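Poly(ADP-ribose) glycohydrolase (Thermomonospora curvata, PDB 3SIG) hydrolyses the ribose–ribose glycosidic bonds of poly(ADP-ribose), releasing ADP-ribose, through a catalytic domain of the macrodomain clan. Local coordinates at residues S96-P100 against F131-H136; V232-A237 against A269-F274; A85-C91 against H212-V216. One frame throughout, in Å; residues are numbered along the deposited sequence. Where two conformers were deposited one is given.

Contact 1 of 3, residues S96-P100 against F131-H136. With AR6 ([(2R,3S,4R,5R)-5-(6-aminopurin-9-yl)-3,4-dihydroxy-oxolan-2-yl]methyl [hydroxy-[[(2R,3S,4R,5S)-3,4,5-trihydroxyoxolan-2-yl]methoxy]phosphoryl] hydrogen phosphate), chain B.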
loop_
_atom_site.group_PDB
_atom_site.type_symbol
_atom_site.label_atom_id
_atom_site.label_comp_id
_atom_site.label_asym_id
_atom_site.label_seq_id
_atom_site.Cartn_x
_atom_site.Cartn_y
_atom_site.Cartn_z
ATOM N N SER A 96 -6.282 6.079 1.133
ATOM C CA SER A 96 -7.466 6.909 1.238
ATOM C C SER A 96 -8.561 6.273 0.400
ATOM O O SER A 96 -8.362 5.833 -0.730
ATOM C CB SER A 96 -7.173 8.284 0.679
ATOM O OG SER A 96 -8.388 9.049 0.603
ATOM N N ALA A 97 -9.778 6.268 0.926
ATOM C CA ALA A 97 -10.942 5.844 0.157
ATOM C C ALA A 97 -11.427 6.904 -0.822
ATOM O O ALA A 97 -12.207 6.598 -1.727
ATOM C CB ALA A 97 -12.069 5.491 1.119
ATOM N N GLU A 98 -10.974 8.138 -0.622
ATOM C CA GLU A 98 -11.587 9.324 -1.250
ATOM C C GLU A 98 -10.679 10.072 -2.224
ATOM O O GLU A 98 -11.185 10.743 -3.115
ATOM C CB GLU A 98 -11.998 10.310 -0.169
ATOM C CG GLU A 98 -13.034 9.756 0.790
ATOM C CD GLU A 98 -13.433 10.728 1.905
ATOM O OE1 GLU A 98 -12.611 11.586 2.308
ATOM O OE2 GLU A 98 -14.577 10.610 2.384
ATOM N N HIS A 99 -9.358 10.009 -2.060
ATOM C CA HIS A 99 -8.437 10.766 -2.900
ATOM C C HIS A 99 -7.241 9.929 -3.296
ATOM O O HIS A 99 -6.553 9.393 -2.438
ATOM C CB HIS A 99 -7.941 12.023 -2.180
ATOM C CG HIS A 99 -9.052 12.925 -1.742
ATOM N ND1 HIS A 99 -9.480 12.997 -0.434
ATOM C CD2 HIS A 99 -9.864 13.741 -2.450
ATOM C CE1 HIS A 99 -10.485 13.849 -0.348
ATOM N NE2 HIS A 99 -10.744 14.307 -1.558
ATOM N N PRO A 100 -6.973 9.838 -4.601
ATOM C CA PRO A 100 -5.839 9.015 -5.060
ATOM C C PRO A 100 -4.508 9.636 -4.658
ATOM O O PRO A 100 -4.244 10.795 -5.017
ATOM C CB PRO A 100 -6.029 8.996 -6.593
ATOM C CG PRO A 100 -6.812 10.268 -6.894
ATOM C CD PRO A 100 -7.731 10.414 -5.731
ATOM N N PHE A 131 -13.568 4.014 -8.191
ATOM C CA PHE A 131 -13.251 3.638 -6.799
ATOM C C PHE A 131 -13.568 4.778 -5.838
ATOM O O PHE A 131 -14.246 4.614 -4.809
ATOM C CB PHE A 131 -11.788 3.219 -6.741
ATOM C CG PHE A 131 -11.239 2.966 -5.348
ATOM C CD1 PHE A 131 -11.116 1.673 -4.856
ATOM C CD2 PHE A 131 -10.745 4.009 -4.584
ATOM C CE1 PHE A 131 -10.523 1.447 -3.621
ATOM C CE2 PHE A 131 -10.145 3.788 -3.344
ATOM C CZ PHE A 131 -10.023 2.496 -2.878
ATOM N N TYR A 132 -13.061 5.941 -6.185
ATOM C CA TYR A 132 -13.220 7.137 -5.372
ATOM C C TYR A 132 -14.651 7.630 -5.362
ATOM O O TYR A 132 -15.185 7.970 -4.312
ATOM C CB TYR A 132 -12.191 8.205 -5.816
ATOM C CG TYR A 132 -10.810 7.643 -5.651
ATOM C CD1 TYR A 132 -10.233 7.567 -4.385
ATOM C CD2 TYR A 132 -10.094 7.127 -6.717
ATOM C CE1 TYR A 132 -8.991 6.971 -4.198
ATOM C CE2 TYR A 132 -8.870 6.536 -6.545
ATOM C CZ TYR A 132 -8.300 6.476 -5.278
ATOM O OH TYR A 132 -7.062 5.865 -5.103
ATOM N N ALA A 133 -15.299 7.590 -6.518
ATOM C CA ALA A 133 -16.712 7.986 -6.580
ATOM C C ALA A 133 -17.598 7.094 -5.710
ATOM O O ALA A 133 -18.500 7.579 -5.021
ATOM C CB ALA A 133 -17.217 7.984 -8.018
ATOM N N PHE A 134 -17.341 5.790 -5.730
ATOM C CA PHE A 134 -18.110 4.883 -4.889
ATOM C C PHE A 134 -18.043 5.313 -3.438
ATOM O O PHE A 134 -19.052 5.379 -2.747
ATOM C CB PHE A 134 -17.612 3.444 -5.017
ATOM C CG PHE A 134 -18.372 2.493 -4.146
ATOM C CD1 PHE A 134 -17.962 2.268 -2.846
ATOM C CD2 PHE A 134 -19.542 1.888 -4.589
ATOM C CE1 PHE A 134 -18.681 1.424 -2.021
ATOM C CE2 PHE A 134 -20.252 1.046 -3.761
ATOM C CZ PHE A 134 -19.812 0.820 -2.480
ATOM N N HIS A 135 -16.848 5.567 -2.937
ATOM C CA HIS A 135 -16.721 5.921 -1.530
ATOM C C HIS A 135 -17.284 7.294 -1.205
ATOM O O HIS A 135 -17.908 7.485 -0.156
ATOM C CB HIS A 135 -15.279 5.774 -1.037
ATOM C CG HIS A 135 -14.804 4.358 -1.059
ATOM N ND1 HIS A 135 -13.682 3.952 -1.751
ATOM C CD2 HIS A 135 -15.334 3.242 -0.519
ATOM C CE1 HIS A 135 -13.548 2.642 -1.632
ATOM N NE2 HIS A 135 -14.541 2.189 -0.893
ATOM N N HIS A 136 -17.137 8.246 -2.122
ATOM C CA HIS A 136 -17.697 9.559 -1.892
ATOM C C HIS A 136 -19.195 9.490 -1.736
ATOM O O HIS A 136 -19.771 10.188 -0.889
ATOM C CB HIS A 136 -17.350 10.502 -3.031
ATOM C CG HIS A 136 -16.044 11.186 -2.827
ATOM N ND1 HIS A 136 -14.854 10.686 -3.310
ATOM C CD2 HIS A 136 -15.728 12.296 -2.117
ATOM C CE1 HIS A 136 -13.870 11.485 -2.953
ATOM N NE2 HIS A 136 -14.370 12.471 -2.227
HETATM N N1 AR6 B . 6.254 2.850 5.739
HETATM C C2 AR6 B . 5.877 1.960 6.652
HETATM N N3 AR6 B . 5.087 2.212 7.735
HETATM C C4 AR6 B . 4.670 3.497 7.810
HETATM C C5 AR6 B . 5.043 4.497 6.844
HETATM C C6 AR6 B . 5.846 4.086 5.812
HETATM N N6 AR6 B . 6.263 5.012 4.855
HETATM N N7 AR6 B . 4.388 5.710 7.257
HETATM C C8 AR6 B . 3.757 5.438 8.350
HETATM N N9 AR6 B . 3.871 4.142 8.757
HETATM P PA AR6 B . -0.874 5.621 7.844
HETATM P PB AR6 B . -3.687 4.645 7.742
HETATM C "C1'" AR6 B . 3.308 3.413 9.891
HETATM O O1A AR6 B . -1.256 6.518 8.966
HETATM O O1B AR6 B . -4.190 3.449 6.958
HETATM C C1D AR6 B . -3.236 8.806 4.392
HETATM O O1D AR6 B . -3.455 10.189 4.384
HETATM C "C2'" AR6 B . 2.991 4.285 11.087
HETATM O "O2'" AR6 B . 3.219 3.572 12.271
HETATM O O2A AR6 B . -0.235 6.240 6.627
HETATM O O2B AR6 B . -3.864 4.646 9.223
HETATM C C2D AR6 B . -4.140 8.205 3.389
HETATM O O2D AR6 B . -4.184 8.799 2.139
HETATM C "C3'" AR6 B . 1.537 4.533 10.915
HETATM O "O3'" AR6 B . 0.881 4.739 12.123
HETATM O O3A AR6 B . -2.128 4.740 7.420
HETATM C C3D AR6 B . -5.354 7.853 4.137
HETATM O O3D AR6 B . -6.152 9.005 4.055
HETATM C "C4'" AR6 B . 1.018 3.305 10.223
HETATM O "O4'" AR6 B . 2.124 2.734 9.561
HETATM C C4D AR6 B . -4.831 7.595 5.506
HETATM O O4D AR6 B . -3.602 8.288 5.655
HETATM C "C5'" AR6 B . -0.136 3.525 9.254
HETATM O "O5'" AR6 B . 0.204 4.509 8.290
HETATM C C5D AR6 B . -4.643 6.112 5.822
HETATM O O5D AR6 B . -4.295 5.993 7.188
HETATM O O HOH W 1 -6.184 5.769 -2.623
#
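Y132 lays the face of its ring under P100: P100 CD sits 3.8 Å from the ring centroid and 5° off the ring normal, a CH-pi contact, and P100 CB reaches Y132 CZ at 3.6 Å. With 83 Å² covered, Y132 is the most deeply engaged residue here, and its ring runs beside the loop backbone, CD1 lying 3.4 Å from A97 O. Its hydroxyl is tied back to the loop through water 1, which accepts from Y132 OH at 2.6 Å and donates to S96 O at 2.9 Å. One helical turn after Y132, the H135 ring carries A97 CB over its face (3.9 Å to the centroid, 29° off the normal). H135 ND1 gives A97 O a weak hydrogen bond of 3.0 Å at 130°, while its NE2 pairs with S144 OG. Further out, H136 and H99 form an offset edge-to-face pair, the H136 edge toward the H99 face, centroids 5.6 Å apart and planes at 78°. The loop folds on S96, whose OG accepts from both E98 N and H99 N at 3.0 Å, an ST turn and ST motif, and whose N bonds E112. S96 CB comes within 3.4 Å of O2D of the bound ADP-ribose. The link between pocket loop and helix 129-138 thus rests on CH-pi and aromatic packing, one weak direct bond and one water, without a salt bridge.

Contact 2 of 3, residues V232-A237 against A269-F274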
loop_
_atom_site.group_PDB
_atom_site.type_symbol
_atom_site.label_atom_id
_atom_site.label_comp_id
_atom_site.label_asym_id
_atom_site.label_seq_id
_atom_site.Cartn_x
_atom_site.Cartn_y
_atom_site.Cartn_z
ATOM N N VAL A 232 -4.845 -5.200 14.231
ATOM C CA VAL A 232 -4.470 -5.344 12.828
ATOM C C VAL A 232 -3.376 -6.429 12.697
ATOM O O VAL A 232 -3.450 -7.281 11.803
ATOM C CB VAL A 232 -4.031 -4.002 12.203
ATOM C CG1 VAL A 232 -3.577 -4.214 10.793
ATOM C CG2 VAL A 232 -5.223 -3.009 12.244
ATOM N N ALA A 233 -2.414 -6.464 13.613
ATOM C CA ALA A 233 -1.419 -7.529 13.594
ATOM C C ALA A 233 -2.109 -8.883 13.751
ATOM O O ALA A 233 -1.792 -9.833 13.035
ATOM C CB ALA A 233 -0.384 -7.318 14.687
ATOM N N GLU A 234 -3.050 -8.986 14.680
ATOM C CA GLU A 234 -3.773 -10.248 14.890
ATOM C C GLU A 234 -4.561 -10.652 13.638
ATOM O O GLU A 234 -4.659 -11.847 13.328
ATOM C CB GLU A 234 -4.691 -10.155 16.112
ATOM C CG GLU A 234 -5.465 -11.426 16.371
ATOM C CD GLU A 234 -4.580 -12.596 16.713
ATOM O OE1 GLU A 234 -3.526 -12.388 17.328
ATOM O OE2 GLU A 234 -4.962 -13.737 16.381
ATOM N N THR A 235 -5.103 -9.674 12.931
ATOM C CA THR A 235 -5.861 -9.936 11.709
ATOM C C THR A 235 -4.959 -10.643 10.708
ATOM O O THR A 235 -5.318 -11.696 10.152
ATOM C CB THR A 235 -6.399 -8.642 11.112
ATOM O OG1 THR A 235 -7.331 -8.061 12.028
ATOM C CG2 THR A 235 -7.095 -8.852 9.790
ATOM N N PHE A 236 -3.782 -10.079 10.460
ATOM C CA PHE A 236 -2.829 -10.716 9.538
ATOM C C PHE A 236 -2.353 -12.061 10.069
ATOM O O PHE A 236 -2.194 -13.009 9.297
ATOM C CB PHE A 236 -1.659 -9.810 9.185
ATOM C CG PHE A 236 -2.033 -8.664 8.306
ATOM C CD1 PHE A 236 -2.463 -8.884 7.011
ATOM C CD2 PHE A 236 -1.876 -7.358 8.743
ATOM C CE1 PHE A 236 -2.789 -7.802 6.163
ATOM C CE2 PHE A 236 -2.179 -6.289 7.892
ATOM C CZ PHE A 236 -2.631 -6.524 6.605
ATOM N N ALA A 237 -2.151 -12.165 11.377
ATOM C CA ALA A 237 -1.726 -13.438 11.959
ATOM C C ALA A 237 -2.737 -14.546 11.753
ATOM O O ALA A 237 -2.362 -15.689 11.452
ATOM C CB ALA A 237 -1.459 -13.283 13.454
ATOM N N ALA A 269 3.758 -3.548 18.300
ATOM C CA ALA A 269 2.644 -4.492 18.261
ATOM C C ALA A 269 2.907 -5.597 17.250
ATOM O O ALA A 269 2.626 -6.764 17.513
ATOM C CB ALA A 269 1.351 -3.776 17.913
ATOM N N PHE A 270 3.461 -5.237 16.103
ATOM C CA PHE A 270 3.780 -6.240 15.098
ATOM C C PHE A 270 4.963 -7.108 15.523
ATOM O O PHE A 270 4.923 -8.334 15.346
ATOM C CB PHE A 270 4.011 -5.604 13.721
ATOM C CG PHE A 270 2.728 -5.312 12.995
ATOM C CD1 PHE A 270 2.264 -6.158 11.997
ATOM C CD2 PHE A 270 1.943 -4.227 13.353
ATOM C CE1 PHE A 270 1.051 -5.887 11.368
ATOM C CE2 PHE A 270 0.734 -3.992 12.741
ATOM C CZ PHE A 270 0.299 -4.818 11.743
ATOM N N ALA A 271 5.975 -6.504 16.148
ATOM C CA ALA A 271 7.136 -7.257 16.634
ATOM C C ALA A 271 6.701 -8.282 17.660
ATOM O O ALA A 271 7.180 -9.410 17.665
ATOM C CB ALA A 271 8.190 -6.317 17.234
ATOM N N ARG A 272 5.775 -7.904 18.528
ATOM C CA ARG A 272 5.288 -8.825 19.546
ATOM C C ARG A 272 4.562 -9.999 18.924
ATOM O O ARG A 272 4.708 -11.144 19.334
ATOM C CB ARG A 272 4.353 -8.113 20.517
ATOM C CG ARG A 272 5.107 -7.220 21.500
ATOM C CD ARG A 272 4.232 -6.783 22.666
ATOM N NE ARG A 272 3.161 -5.885 22.252
ATOM C CZ ARG A 272 3.311 -4.577 22.059
ATOM N NH1 ARG A 272 4.492 -3.999 22.242
ATOM N NH2 ARG A 272 2.279 -3.846 21.688
ATOM N N ARG A 273 3.744 -9.728 17.923
ATOM C CA ARG A 273 2.908 -10.791 17.389
ATOM C C ARG A 273 3.690 -11.727 16.473
ATOM O O ARG A 273 3.414 -12.935 16.479
ATOM C CB ARG A 273 1.705 -10.200 16.640
ATOM C CG ARG A 273 0.715 -11.236 16.069
ATOM C CD ARG A 273 0.155 -12.077 17.215
ATOM N NE ARG A 273 -0.652 -13.238 16.828
ATOM C CZ ARG A 273 -0.157 -14.434 16.522
ATOM N NH1 ARG A 273 1.149 -14.629 16.479
ATOM N NH2 ARG A 273 -0.976 -15.430 16.209
ATOM N N PHE A 274 4.646 -11.208 15.719
ATOM C CA PHE A 274 5.347 -11.990 14.705
ATOM C C PHE A 274 6.815 -12.228 15.034
ATOM O O PHE A 274 7.483 -12.967 14.305
ATOM C CB PHE A 274 5.243 -11.307 13.346
ATOM C CG PHE A 274 3.844 -11.272 12.789
ATOM C CD1 PHE A 274 3.298 -12.407 12.190
ATOM C CD2 PHE A 274 3.075 -10.125 12.857
ATOM C CE1 PHE A 274 2.027 -12.383 11.672
ATOM C CE2 PHE A 274 1.799 -10.091 12.363
ATOM C CZ PHE A 274 1.259 -11.212 11.769
#
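Three residues carry most of this helix-helix contact: A233 with 72 Å² covered, R273 with 64 Å² and F270 with 60 Å². A233 holds the middle, its CA 5.6 Å from that of F270, the nearest CA pair. Its methyl points toward the partner helix and sits squarely on the F270 ring, CB 3.7 Å from the centroid and 5° off the normal, a CH-pi contact; the same CB meets R273 CB at 4.1 Å and F274 CE2 at 4.2 Å. The F270 ring extends beyond A233, and its edge touches V232 CG1 (4.0 Å from CZ) and F236 CD2 (4.2 Å from CE1). F274, the last modelled residue, continues the aromatic row, its CZ 3.8 Å from A237 CB and 4.1 Å from F236 CB. F255 of the central sheet stacks on F274 and also meets F270, while V69 of strand 66-70 touches both rings, so the two helices close over one edge of the macrodomain sheet. R273 covers the outer side: its NE donates to E234 OE1 at 3.0 Å and 157°, within a salt bridge, and A237 CB lies over one face of the guanidinium, 3.5 Å from NE. The segment axes approach to 9.4 Å at a crossing angle of -37°. With the A233 methyl over the F270 face, and A237 beside F274 and under R273, the chemistry implies a mainly apolar interface with one directional ion pair at its more exposed margin.

Contact 3 of 3, residues A85-C91 against H212-V216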
loop_
_atom_site.group_PDB
_atom_site.type_symbol
_atom_site.label_atom_id
_atom_site.label_comp_id
_atom_site.label_asym_id
_atom_site.label_seq_id
_atom_site.Cartn_x
_atom_site.Cartn_y
_atom_site.Cartn_z
ATOM N N ALA A 85 15.811 -10.849 -5.738
ATOM C CA ALA A 85 15.220 -11.865 -6.604
ATOM C C ALA A 85 14.371 -11.198 -7.668
ATOM O O ALA A 85 13.921 -10.083 -7.462
ATOM C CB ALA A 85 14.367 -12.824 -5.788
ATOM N N GLY A 86 14.089 -11.884 -8.761
ATOM C CA GLY A 86 13.466 -11.265 -9.911
ATOM C C GLY A 86 11.942 -11.220 -9.927
ATOM O O GLY A 86 11.360 -10.603 -10.824
ATOM N N ASP A 87 11.265 -11.864 -8.977
ATOM C CA ASP A 87 9.805 -11.861 -8.991
ATOM C C ASP A 87 9.323 -10.531 -8.396
ATOM O O ASP A 87 9.805 -10.057 -7.364
ATOM C CB ASP A 87 9.218 -13.078 -8.242
ATOM C CG ASP A 87 9.734 -13.184 -6.838
ATOM O OD1 ASP A 87 10.938 -13.462 -6.667
ATOM O OD2 ASP A 87 8.981 -12.967 -5.873
ATOM N N GLN A 88 8.368 -9.910 -9.075
ATOM C CA GLN A 88 7.848 -8.611 -8.649
ATOM C C GLN A 88 7.147 -8.660 -7.280
ATOM O O GLN A 88 6.267 -9.507 -7.056
ATOM C CB GLN A 88 6.909 -8.100 -9.704
ATOM C CG GLN A 88 6.511 -6.659 -9.526
ATOM C CD GLN A 88 5.641 -6.174 -10.673
ATOM O OE1 GLN A 88 4.426 -6.070 -10.533
ATOM N NE2 GLN A 88 6.244 -5.909 -11.811
ATOM N N VAL A 89 7.542 -7.769 -6.393
ATOM C CA VAL A 89 7.016 -7.698 -5.043
ATOM C C VAL A 89 5.700 -6.925 -5.074
ATOM O O VAL A 89 5.542 -6.001 -5.889
ATOM C CB VAL A 89 8.043 -6.952 -4.156
ATOM C CG1 VAL A 89 7.533 -6.697 -2.742
ATOM C CG2 VAL A 89 9.358 -7.721 -4.122
ATOM N N ALA A 90 4.752 -7.282 -4.221
ATOM C CA ALA A 90 3.513 -6.495 -4.040
ATOM C C ALA A 90 3.523 -5.815 -2.696
ATOM O O ALA A 90 3.910 -6.398 -1.681
ATOM C CB ALA A 90 2.281 -7.390 -4.164
ATOM N N CYS A 91 3.061 -4.567 -2.668
ATOM C CA CYS A 91 2.994 -3.734 -1.485
ATOM C C CYS A 91 1.602 -3.213 -1.227
ATOM O O CYS A 91 0.939 -2.750 -2.157
ATOM C CB CYS A 91 3.887 -2.500 -1.718
ATOM S SG CYS A 91 5.621 -2.798 -2.030
ATOM N N HIS A 212 2.006 -12.856 -7.004
ATOM C CA HIS A 212 3.002 -12.306 -6.083
ATOM C C HIS A 212 3.242 -13.211 -4.899
ATOM O O HIS A 212 2.337 -13.484 -4.108
ATOM C CB HIS A 212 2.543 -10.918 -5.633
ATOM C CG HIS A 212 2.458 -9.951 -6.758
ATOM N ND1 HIS A 212 1.295 -9.515 -7.364
ATOM C CD2 HIS A 212 3.461 -9.337 -7.422
ATOM C CE1 HIS A 212 1.599 -8.709 -8.369
ATOM N NE2 HIS A 212 2.910 -8.585 -8.421
ATOM N N ARG A 213 4.458 -13.696 -4.795
ATOM C CA ARG A 213 4.851 -14.555 -3.710
ATOM C C ARG A 213 5.548 -13.817 -2.581
ATOM O O ARG A 213 5.737 -14.384 -1.510
ATOM C CB ARG A 213 5.773 -15.648 -4.217
ATOM C CG ARG A 213 5.209 -16.476 -5.371
ATOM C CD ARG A 213 4.578 -17.756 -4.874
ATOM N NE ARG A 213 5.565 -18.650 -4.273
ATOM C CZ ARG A 213 5.436 -19.226 -3.078
ATOM N NH1 ARG A 213 4.354 -19.011 -2.340
ATOM N NH2 ARG A 213 6.391 -20.026 -2.618
ATOM N N ARG A 214 5.902 -12.555 -2.790
ATOM C CA ARG A 214 6.550 -11.748 -1.753
ATOM C C ARG A 214 5.764 -10.439 -1.560
ATOM O O ARG A 214 5.417 -9.763 -2.537
ATOM C CB ARG A 214 8.015 -11.478 -2.136
ATOM C CG ARG A 214 8.774 -12.776 -2.308
ATOM C CD ARG A 214 10.275 -12.589 -2.495
ATOM N NE ARG A 214 10.553 -11.828 -3.714
ATOM C CZ ARG A 214 11.595 -11.025 -3.887
ATOM N NH1 ARG A 214 12.522 -10.909 -2.961
ATOM N NH2 ARG A 214 11.697 -10.350 -5.022
ATOM N N LEU A 215 5.449 -10.159 -0.289
ATOM C CA LEU A 215 4.611 -9.039 0.096
ATOM C C LEU A 215 5.286 -8.118 1.058
ATOM O O LEU A 215 6.067 -8.529 1.940
ATOM C CB LEU A 215 3.359 -9.506 0.795
ATOM C CG LEU A 215 2.570 -10.623 0.117
ATOM C CD1 LEU A 215 1.336 -10.975 0.960
ATOM C CD2 LEU A 215 2.171 -10.321 -1.315
ATOM N N VAL A 216 4.903 -6.869 0.950
ATOM C CA VAL A 216 5.248 -5.883 1.971
ATOM C C VAL A 216 3.934 -5.358 2.552
ATOM O O VAL A 216 3.175 -4.669 1.854
ATOM C CB VAL A 216 6.121 -4.725 1.450
ATOM C CG1 VAL A 216 6.423 -3.769 2.584
ATOM C CG2 VAL A 216 7.442 -5.247 0.831
HETATM O O HOH W 2 6.638 -11.812 -5.575
HETATM O O HOH W 3 6.294 -14.027 -7.006
#
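A salt bridge joins D87 and R214: R214 NE donates to D87 OD2 at 2.9 Å and 152°, and R214 NH2 donates to D87 O at 3.0 Å and 161°, so one guanidinium binds side chain and backbone alike, while its NH1 pairs with L81 O of helix 74-84. Water 2 spans the two segments, accepting from R214 N (3.0 Å) and lying 2.6 Å from D87 OD2 and 2.8 Å from Q88 O; water 3 accepts from R213 N (2.9 Å) and lies 3.1 Å from D87 OD2. Beyond this the chains pair as parallel strands. A90 brackets L215 with A90 N to R214 O at 3.1 Å and V216 N to A90 O at 2.9 Å; matched CA atoms are 5.0 Å (A90-L215) and 4.7 Å (C91-V216) apart. Packing follows the sheet's alternation: A90 CB meets L215 CD2 at 4.1 Å on one face, C91 SG meets V216 CB at 4.0 Å on the other. A85 CB and V89 CG2 lie over opposite faces of the R214 guanidinium, and V89 CG1 touches V216 CG2 at 3.9 Å. Strand 90-94 lies between strands 214-217 and 163-175, C91 bonding the backbone of A171 and L173; A77 and A78 of helix 74-84 cover V216 and C91, whereas L204 and A207 of helix 189-209 pack on L215.

How the contacts relate
Contact 3 joins two central strands of the macrodomain-type sheet, and the other two contacts relate to it through the chain. Strand 90-94 runs on into the 96-100 loop of contact 1, and strand 214-217 is followed by helix 229-240, which carries contact 2. The bound ADP-ribose gives a common reference point: only contact 1 holds a pocket residue, S96, whereas the side chains of V216 in contact 3 and F270 in contact 2 stay about 7 and 8 Å from the ligand. None of the contacts touch; contacts 2 and 3 come closest, with nearest atoms about 7 Å apart, while contacts 1 and 3, centres 26 Å apart, lie on opposite sides of the chain's centre.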